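Local coordinates for extracellular invertase (Aspergillus kawachii, PDB 5XH8), which probably cleaves sucrose and transfers its fructosyl unit to acceptor sugars, as a GH32 beta-fructofuranosidase with high transfructosylation activity, at residues A[67-79]-A[593-605]. Residues are numbered along the deposited sequence; the frame is centred on the assembly and turned at random.
Sequences SATTDDLATYQDL and SEGLYDAWPDRQY
Trp600 lies between Tyr76 and Arg603, its broad indole offering a face to each: Tyr76 CB lies 3.6 Å from the centroid of the six-membered ring of Trp600, a CH-pi contact, while the Arg603 guanidinium spreads over the opposite face. At the indole edge the small Ala68 fits, its CB 3.6 Å from Trp600 CH2. Arginine suits its place because, while lying over the indole, it still grips Asp78 side-on: Arg603 NE meets Asp78 OD2 and Arg603 NH2 meets Asp78 OD1, both at 2.8 Å and almost straight, each on a syn lone pair, with the planes only 3° apart. Gln77, its chain bent at chi2 (64°), turns its amide donor NE2 to within 2.6 Å of Asp602 OD2. Two bonds to backbone carbonyls complete the seam: Tyr76 N reaches Ala599 O at 2.8 Å, and Tyr597 OH, at the ring's far end, reaches Ala74 O at 2.6 Å. Behind these, Asp72 OD1 accepts from Ala74 N and Thr75 N, shaping the hairpin turn, and the type I turn 600-603 presents Asp602 and Arg603. His31 O takes the indole NE1, and Leu33 O a further bond from Arg603. Salt bridge, neutral hydrogen bonds and Trp600 packing thus fasten the C-terminal tail, leaving the beta-sandwich, to a propeller hairpin; the two straight bonds would probably favour ionised Asp78.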
loop_
_atom_site.group_PDB
_atom_site.type_symbol
_atom_site.label_atom_id
_atom_site.label_comp_id
_atom_site.label_asym_id
_atom_site.label_seq_id
_atom_site.Cartn_x
_atom_site.Cartn_y
_atom_site.Cartn_z
ATOM N N SER A 67 -9.623 -1.393 -25.157
ATOM C CA SER A 67 -9.322 -2.678 -25.778
ATOM C C SER A 67 -10.154 -2.968 -27.029
ATOM O O SER A 67 -11.223 -2.406 -27.248
ATOM C CB SER A 67 -9.492 -3.800 -24.733
ATOM O OG SER A 67 -8.992 -5.031 -25.202
ATOM N N ALA A 68 -9.612 -3.847 -27.857
ATOM C CA ALA A 68 -10.290 -4.385 -29.038
ATOM C C ALA A 68 -9.840 -5.833 -29.263
ATOM O O ALA A 68 -8.808 -6.256 -28.716
ATOM C CB ALA A 68 -9.948 -3.548 -30.266
ATOM N N THR A 69 -10.613 -6.579 -30.060
ATOM C CA THR A 69 -10.283 -7.949 -30.398
ATOM C C THR A 69 -10.029 -8.094 -31.888
ATOM O O THR A 69 -10.502 -7.281 -32.701
ATOM C CB THR A 69 -11.399 -8.929 -29.999
ATOM O OG1 THR A 69 -12.619 -8.557 -30.646
ATOM C CG2 THR A 69 -11.615 -8.932 -28.468
ATOM N N THR A 70 -9.264 -9.129 -32.230
ATOM C CA THR A 70 -9.075 -9.529 -33.610
ATOM C C THR A 70 -9.164 -11.055 -33.737
ATOM O O THR A 70 -8.635 -11.788 -32.872
ATOM C CB THR A 70 -7.766 -9.007 -34.178
ATOM O OG1 THR A 70 -7.633 -9.443 -35.538
ATOM C CG2 THR A 70 -6.550 -9.476 -33.384
ATOM N N ASP A 71 -9.836 -11.523 -34.800
ATOM C CA ASP A 71 -9.870 -12.952 -35.101
ATOM C C ASP A 71 -8.963 -13.319 -36.242
ATOM O O ASP A 71 -8.905 -14.495 -36.605
ATOM C CB ASP A 71 -11.303 -13.459 -35.339
ATOM C CG ASP A 71 -11.946 -12.892 -36.606
ATOM O OD1 ASP A 71 -11.264 -12.679 -37.609
ATOM O OD2 ASP A 71 -13.160 -12.673 -36.581
ATOM N N ASP A 72 -8.247 -12.337 -36.805
ATOM C CA ASP A 72 -7.401 -12.588 -37.971
ATOM C C ASP A 72 -6.021 -11.923 -37.916
ATOM O O ASP A 72 -5.174 -12.146 -38.801
ATOM C CB ASP A 72 -8.174 -12.167 -39.247
ATOM C CG ASP A 72 -8.571 -10.674 -39.232
ATOM O OD1 ASP A 72 -8.128 -9.934 -38.315
ATOM O OD2 ASP A 72 -9.325 -10.229 -40.121
ATOM N N LEU A 73 -5.780 -11.127 -36.866
ATOM C CA LEU A 73 -4.572 -10.302 -36.748
ATOM C C LEU A 73 -4.378 -9.349 -37.942
ATOM O O LEU A 73 -3.257 -9.056 -38.362
ATOM C CB LEU A 73 -3.321 -11.145 -36.460
ATOM C CG LEU A 73 -2.158 -10.392 -35.778
ATOM C CD1 LEU A 73 -2.508 -9.951 -34.350
ATOM C CD2 LEU A 73 -0.882 -11.220 -35.778
ATOM N N ALA A 74 -5.504 -8.830 -38.419
ATOM C CA ALA A 74 -5.528 -7.824 -39.489
ATOM C C ALA A 74 -6.530 -6.747 -39.174
ATOM O O ALA A 74 -6.191 -5.554 -39.187
ATOM C CB ALA A 74 -5.862 -8.480 -40.818
ATOM N N THR A 75 -7.753 -7.173 -38.862
ATOM C CA THR A 75 -8.851 -6.282 -38.560
ATOM C C THR A 75 -9.294 -6.426 -37.100
ATOM O O THR A 75 -9.091 -7.472 -36.470
ATOM C CB THR A 75 -10.060 -6.605 -39.446
ATOM O OG1 THR A 75 -10.532 -7.926 -39.126
ATOM C CG2 THR A 75 -9.694 -6.510 -40.935
ATOM N N TYR A 76 -9.944 -5.385 -36.594
ATOM C CA TYR A 76 -10.269 -5.269 -35.170
ATOM C C TYR A 76 -11.714 -4.879 -34.939
ATOM O O TYR A 76 -12.337 -4.219 -35.789
ATOM C CB TYR A 76 -9.332 -4.243 -34.501
ATOM C CG TYR A 76 -7.891 -4.591 -34.699
ATOM C CD1 TYR A 76 -7.218 -4.193 -35.847
ATOM C CD2 TYR A 76 -7.194 -5.374 -33.768
ATOM C CE1 TYR A 76 -5.897 -4.536 -36.063
ATOM C CE2 TYR A 76 -5.863 -5.713 -33.975
ATOM C CZ TYR A 76 -5.213 -5.289 -35.126
ATOM O OH TYR A 76 -3.887 -5.597 -35.359
ATOM N N GLN A 77 -12.225 -5.268 -33.774
ATOM C CA GLN A 77 -13.540 -4.874 -33.273
ATOM C C GLN A 77 -13.352 -4.219 -31.901
ATOM O O GLN A 77 -12.781 -4.829 -30.984
ATOM C CB GLN A 77 -14.448 -6.100 -33.076
ATOM C CG GLN A 77 -15.183 -6.580 -34.304
ATOM C CD GLN A 77 -14.279 -7.081 -35.431
ATOM O OE1 GLN A 77 -13.289 -7.822 -35.216
ATOM N NE2 GLN A 77 -14.632 -6.691 -36.667
ATOM N N ASP A 78 -13.904 -3.028 -31.727
ATOM C CA ASP A 78 -13.867 -2.359 -30.435
ATOM C C ASP A 78 -14.602 -3.161 -29.362
ATOM O O ASP A 78 -15.614 -3.769 -29.646
ATOM C CB ASP A 78 -14.510 -0.983 -30.525
ATOM C CG ASP A 78 -13.698 -0.029 -31.362
ATOM O OD1 ASP A 78 -12.536 0.252 -30.981
ATOM O OD2 ASP A 78 -14.213 0.375 -32.433
ATOM N N LEU A 79 -14.076 -3.141 -28.137
ATOM C CA LEU A 79 -14.844 -3.502 -26.961
ATOM C C LEU A 79 -15.391 -2.221 -26.382
ATOM O O LEU A 79 -14.704 -1.200 -26.402
ATOM C CB LEU A 79 -13.991 -4.284 -25.957
ATOM C CG LEU A 79 -13.505 -5.629 -26.510
ATOM C CD1 LEU A 79 -12.375 -6.214 -25.667
ATOM C CD2 LEU A 79 -14.633 -6.648 -26.665
ATOM N N SER A 593 1.484 -0.977 -54.133
ATOM C CA SER A 593 0.162 -1.508 -53.884
ATOM C C SER A 593 -0.621 -0.407 -53.184
ATOM O O SER A 593 -0.162 0.146 -52.165
ATOM C CB SER A 593 0.257 -2.789 -53.049
ATOM O OG SER A 593 -1.040 -3.208 -52.656
ATOM N N GLU A 594 -1.802 -0.102 -53.717
ATOM C CA GLU A 594 -2.545 1.096 -53.350
ATOM C C GLU A 594 -3.857 0.765 -52.668
ATOM O O GLU A 594 -4.535 -0.157 -53.074
ATOM C CB GLU A 594 -2.820 1.923 -54.614
ATOM C CG GLU A 594 -3.249 3.349 -54.339
ATOM C CD GLU A 594 -3.520 4.139 -55.620
ATOM O OE1 GLU A 594 -2.898 3.843 -56.672
ATOM O OE2 GLU A 594 -4.353 5.067 -55.557
ATOM N N GLY A 595 -4.219 1.531 -51.647
ATOM C CA GLY A 595 -5.498 1.345 -50.965
ATOM C C GLY A 595 -5.420 0.777 -49.551
ATOM O O GLY A 595 -6.248 1.126 -48.707
ATOM N N LEU A 596 -4.444 -0.094 -49.298
ATOM C CA LEU A 596 -4.325 -0.828 -48.015
ATOM C C LEU A 596 -5.649 -1.518 -47.713
ATOM O O LEU A 596 -6.221 -2.134 -48.604
ATOM C CB LEU A 596 -3.860 0.097 -46.886
ATOM C CG LEU A 596 -2.631 0.956 -47.168
ATOM C CD1 LEU A 596 -2.274 1.773 -45.937
ATOM C CD2 LEU A 596 -1.436 0.133 -47.641
ATOM N N TYR A 597 -6.163 -1.422 -46.494
ATOM C CA TYR A 597 -7.464 -2.002 -46.174
ATOM C C TYR A 597 -7.993 -1.310 -44.934
ATOM O O TYR A 597 -7.261 -0.561 -44.287
ATOM C CB TYR A 597 -7.338 -3.519 -45.927
ATOM C CG TYR A 597 -6.583 -3.859 -44.627
ATOM C CD1 TYR A 597 -5.193 -3.744 -44.551
ATOM C CD2 TYR A 597 -7.269 -4.276 -43.490
ATOM C CE1 TYR A 597 -4.505 -4.028 -43.365
ATOM C CE2 TYR A 597 -6.591 -4.558 -42.303
ATOM C CZ TYR A 597 -5.207 -4.435 -42.241
ATOM O OH TYR A 597 -4.533 -4.732 -41.067
ATOM N N ASP A 598 -9.255 -1.580 -44.603
ATOM C CA ASP A 598 -9.913 -1.033 -43.423
ATOM C C ASP A 598 -9.705 -1.978 -42.218
ATOM O O ASP A 598 -10.313 -3.039 -42.122
ATOM C CB ASP A 598 -11.401 -0.848 -43.724
ATOM C CG ASP A 598 -12.158 -0.202 -42.603
ATOM O OD1 ASP A 598 -11.571 0.267 -41.588
ATOM O OD2 ASP A 598 -13.403 -0.150 -42.734
ATOM N N ALA A 599 -8.853 -1.563 -41.290
ATOM C CA ALA A 599 -8.589 -2.354 -40.084
ATOM C C ALA A 599 -9.735 -2.310 -39.081
ATOM O O ALA A 599 -9.726 -3.104 -38.137
ATOM C CB ALA A 599 -7.278 -1.931 -39.432
ATOM N N TRP A 600 -10.701 -1.403 -39.285
ATOM C CA TRP A 600 -11.845 -1.226 -38.419
ATOM C C TRP A 600 -13.167 -1.325 -39.196
ATOM O O TRP A 600 -13.925 -0.361 -39.225
ATOM C CB TRP A 600 -11.729 0.142 -37.679
ATOM C CG TRP A 600 -10.534 0.195 -36.780
ATOM C CD1 TRP A 600 -9.301 0.702 -37.084
ATOM C CD2 TRP A 600 -10.430 -0.337 -35.450
ATOM N NE1 TRP A 600 -8.443 0.542 -36.027
ATOM C CE2 TRP A 600 -9.106 -0.097 -35.010
ATOM C CE3 TRP A 600 -11.321 -0.985 -34.594
ATOM C CZ2 TRP A 600 -8.651 -0.489 -33.744
ATOM C CZ3 TRP A 600 -10.874 -1.370 -33.325
ATOM C CH2 TRP A 600 -9.541 -1.118 -32.918
ATOM N N PRO A 601 -13.502 -2.523 -39.733
ATOM C CA PRO A 601 -14.676 -2.643 -40.616
ATOM C C PRO A 601 -16.017 -2.351 -39.965
ATOM O O PRO A 601 -16.951 -2.052 -40.688
ATOM C CB PRO A 601 -14.618 -4.102 -41.117
ATOM C CG PRO A 601 -13.822 -4.829 -40.079
ATOM C CD PRO A 601 -12.812 -3.820 -39.569
ATOM N N ASP A 602 -16.121 -2.433 -38.640
ATOM C CA ASP A 602 -17.373 -2.148 -37.948
ATOM C C ASP A 602 -17.467 -0.740 -37.377
ATOM O O ASP A 602 -18.466 -0.435 -36.757
ATOM C CB ASP A 602 -17.634 -3.195 -36.865
ATOM C CG ASP A 602 -17.565 -4.623 -37.407
ATOM O OD1 ASP A 602 -18.103 -4.890 -38.491
ATOM O OD2 ASP A 602 -16.944 -5.489 -36.757
ATOM N N ARG A 603 -16.454 0.111 -37.594
ATOM C CA ARG A 603 -16.593 1.574 -37.434
ATOM C C ARG A 603 -16.952 2.246 -38.772
ATOM O O ARG A 603 -16.484 1.810 -39.840
ATOM C CB ARG A 603 -15.253 2.206 -37.004
ATOM C CG ARG A 603 -14.767 1.914 -35.605
ATOM C CD ARG A 603 -13.420 2.588 -35.375
ATOM N NE ARG A 603 -12.749 2.100 -34.154
ATOM C CZ ARG A 603 -11.496 2.395 -33.808
ATOM N NH1 ARG A 603 -10.750 3.179 -34.579
ATOM N NH2 ARG A 603 -10.969 1.892 -32.690
ATOM N N GLN A 604 -17.683 3.356 -38.711
ATOM C CA GLN A 604 -17.899 4.220 -39.901
ATOM C C GLN A 604 -16.806 5.309 -40.179
ATOM O O GLN A 604 -16.753 5.846 -41.289
ATOM C CB GLN A 604 -19.282 4.889 -39.833
ATOM C CG GLN A 604 -19.961 5.004 -41.197
ATOM C CD GLN A 604 -20.995 6.120 -41.279
ATOM O OE1 GLN A 604 -21.554 6.550 -40.270
ATOM N NE2 GLN A 604 -21.257 6.590 -42.494
ATOM N N TYR A 605 -15.957 5.633 -39.192
ATOM C CA TYR A 605 -14.963 6.737 -39.295
ATOM C C TYR A 605 -13.574 6.316 -38.788
ATOM O O TYR A 605 -13.481 5.328 -38.041
ATOM C CB TYR A 605 -15.444 7.956 -38.492
ATOM C CG TYR A 605 -16.767 8.529 -38.960
ATOM C CD1 TYR A 605 -16.821 9.447 -40.021
ATOM C CD2 TYR A 605 -17.972 8.153 -38.348
ATOM C CE1 TYR A 605 -18.032 9.965 -40.459
ATOM C CE2 TYR A 605 -19.187 8.666 -38.779
ATOM C CZ TYR A 605 -19.213 9.571 -39.831
ATOM O OH TYR A 605 -20.415 10.085 -40.257
ATOM O OXT TYR A 605 -12.532 6.947 -39.092
HETATM O O HOH W 1 -14.241 -2.397 -36.412
#